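Local coordinates for latency-associated nuclear antigen (Murid herpesvirus 4, PDB 4BLG), which binds DNA as a dimer through its C-terminal domain, the part crystallised here, and contributes to the latency of the virus, at the interface of chains A and B. Sequence-based numbering; all coordinates share one arbitrary frame. Chains: chain A/B, Latency-associated nuclear antigen.

The interface of chains A and B. Residues chain A 64-67, 89, 127; chain B 42, 70-72, 85.
A:Phe89 and B:Leu71 meet across the dimer interface, each with CG anti to its own carbonyl carbon (chi1 -59° and -63°). These torsions bring the CZ end of the ring beside the leucine branch, with CD2 off the ring plane, and CZ lies 3.8 Å from B:Leu71 CD2. The two side chains cross at about a right angle. B:Pro72 CD lies 3.8 Å from A:Phe89 CE2, off the ring plane on the side where A:Leu127 lies. One face of the phenyl ring is covered within chain A by A:Leu127 CD1, offset toward the rim. The other methyl of that leucine, CD2, reaches over to B:Leu71 CB at 3.8 Å.

B:Pro72 is wedged into chain A and has the most surface hidden in this patch, 75 Å². Its CG packs against A:Leu64 CB, and its CD meets the methyl CG2 of A:Thr66. This apolar patch is part of a two-fold symmetric interface between identical chains, so its twin recurs with the chains exchanged.

A water links the polar groups of the two chains. A:Thr66 OG1 stands between its backbone N and carbonyl carbon (chi1 63°) and hydrogen-bonds the carbonyl O of A:Pro67. The methyl CG2, anti to the carbonyl carbon, lies above the plane of the B:Tyr85 ring, near CE1 and OH; the two side chains cross at about a right angle. The same A:Pro67 O is 2.8 Å from water 1, which also lies 2.8 Å from the phenol OH of B:Tyr85.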
loop_
_atom_site.group_PDB
_atom_site.type_symbol
_atom_site.label_atom_id
_atom_site.label_comp_id
_atom_site.label_asym_id
_atom_site.label_seq_id
_atom_site.Cartn_x
_atom_site.Cartn_y
_atom_site.Cartn_z
ATOM N N LEU A 64 2.569 7.574 9.711
ATOM C CA LEU A 64 3.729 6.737 9.442
ATOM C C LEU A 64 3.745 6.387 7.970
ATOM O O LEU A 64 2.739 5.938 7.425
ATOM C CB LEU A 64 3.677 5.468 10.280
ATOM C CG LEU A 64 3.353 5.664 11.766
ATOM C CD1 LEU A 64 3.287 4.316 12.455
ATOM C CD2 LEU A 64 4.371 6.547 12.453
ATOM N N SER A 65 4.884 6.592 7.320
ATOM C CA SER A 65 4.977 6.312 5.897
ATOM C C SER A 65 5.971 5.210 5.570
ATOM O O SER A 65 7.040 5.100 6.166
ATOM C CB SER A 65 5.326 7.572 5.109
ATOM O OG SER A 65 4.290 8.531 5.205
ATOM N N THR A 66 5.580 4.393 4.606
ATOM C CA THR A 66 6.420 3.340 4.083
ATOM C C THR A 66 7.541 3.947 3.257
ATOM O O THR A 66 7.470 5.117 2.869
ATOM C CB THR A 66 5.621 2.456 3.135
ATOM O OG1 THR A 66 5.198 3.243 2.014
ATOM C CG2 THR A 66 4.415 1.889 3.830
ATOM N N PRO A 67 8.582 3.154 2.977
ATOM C CA PRO A 67 9.535 3.587 1.951
ATOM C C PRO A 67 8.843 3.673 0.604
ATOM O O PRO A 67 7.677 3.261 0.474
ATOM C CB PRO A 67 10.599 2.489 1.954
ATOM C CG PRO A 67 10.053 1.378 2.783
ATOM C CD PRO A 67 9.028 1.950 3.690
ATOM N N PHE A 89 0.207 6.033 6.752
ATOM C CA PHE A 89 -0.862 5.500 7.585
ATOM C C PHE A 89 -1.289 6.497 8.656
ATOM O O PHE A 89 -0.449 7.173 9.252
ATOM C CB PHE A 89 -0.410 4.196 8.240
ATOM C CG PHE A 89 -0.019 3.136 7.256
ATOM C CD1 PHE A 89 -0.980 2.321 6.679
ATOM C CD2 PHE A 89 1.306 2.954 6.903
ATOM C CE1 PHE A 89 -0.623 1.344 5.758
ATOM C CE2 PHE A 89 1.668 1.983 5.986
ATOM C CZ PHE A 89 0.701 1.172 5.417
ATOM N N LEU A 127 -0.422 -3.099 11.343
ATOM C CA LEU A 127 0.664 -2.590 12.169
ATOM C C LEU A 127 0.398 -2.971 13.626
ATOM O O LEU A 127 -0.752 -3.014 14.064
ATOM C CB LEU A 127 0.771 -1.074 12.032
ATOM C CG LEU A 127 0.920 -0.578 10.593
ATOM C CD1 LEU A 127 0.206 0.745 10.414
ATOM C CD2 LEU A 127 2.383 -0.454 10.225
ATOM N N MET B 42 -3.680 -6.535 1.090
ATOM C CA MET B 42 -2.319 -6.408 1.575
ATOM C C MET B 42 -1.932 -7.709 2.249
ATOM O O MET B 42 -2.572 -8.137 3.208
ATOM C CB MET B 42 -2.190 -5.249 2.558
ATOM C CG MET B 42 -0.801 -5.128 3.153
ATOM S SD MET B 42 -0.649 -3.752 4.301
ATOM C CE MET B 42 -0.673 -2.353 3.187
ATOM N N CYS B 70 8.272 -2.606 2.997
ATOM C CA CYS B 70 8.265 -2.707 4.456
ATOM C C CYS B 70 7.230 -1.776 5.038
ATOM O O CYS B 70 6.980 -0.703 4.488
ATOM C CB CYS B 70 9.630 -2.302 5.045
ATOM S SG CYS B 70 11.046 -2.673 4.015
ATOM N N LEU B 71 6.636 -2.166 6.160
ATOM C CA LEU B 71 5.775 -1.255 6.900
ATOM C C LEU B 71 6.656 -0.477 7.874
ATOM O O LEU B 71 7.676 -0.985 8.335
ATOM C CB LEU B 71 4.684 -2.004 7.663
ATOM C CG LEU B 71 3.655 -2.791 6.849
ATOM C CD1 LEU B 71 2.756 -3.579 7.784
ATOM C CD2 LEU B 71 2.824 -1.881 5.968
ATOM N N PRO B 72 6.266 0.760 8.187
ATOM C CA PRO B 72 7.037 1.555 9.142
ATOM C C PRO B 72 6.866 1.023 10.554
ATOM O O PRO B 72 5.814 0.465 10.867
ATOM C CB PRO B 72 6.397 2.932 9.025
ATOM C CG PRO B 72 4.982 2.638 8.670
ATOM C CD PRO B 72 5.040 1.453 7.758
ATOM N N TYR B 85 5.343 -6.312 3.441
ATOM C CA TYR B 85 4.018 -6.376 2.854
ATOM C C TYR B 85 4.112 -6.230 1.349
ATOM O O TYR B 85 5.114 -5.763 0.824
ATOM C CB TYR B 85 3.138 -5.244 3.379
ATOM C CG TYR B 85 3.356 -3.940 2.645
ATOM C CD1 TYR B 85 4.334 -3.046 3.053
ATOM C CD2 TYR B 85 2.584 -3.610 1.536
ATOM C CE1 TYR B 85 4.539 -1.854 2.377
ATOM C CE2 TYR B 85 2.777 -2.433 0.858
ATOM C CZ TYR B 85 3.757 -1.555 1.275
ATOM O OH TYR B 85 3.943 -0.376 0.594
HETATM O O HOH W 1 6.488 0.719 0.114
#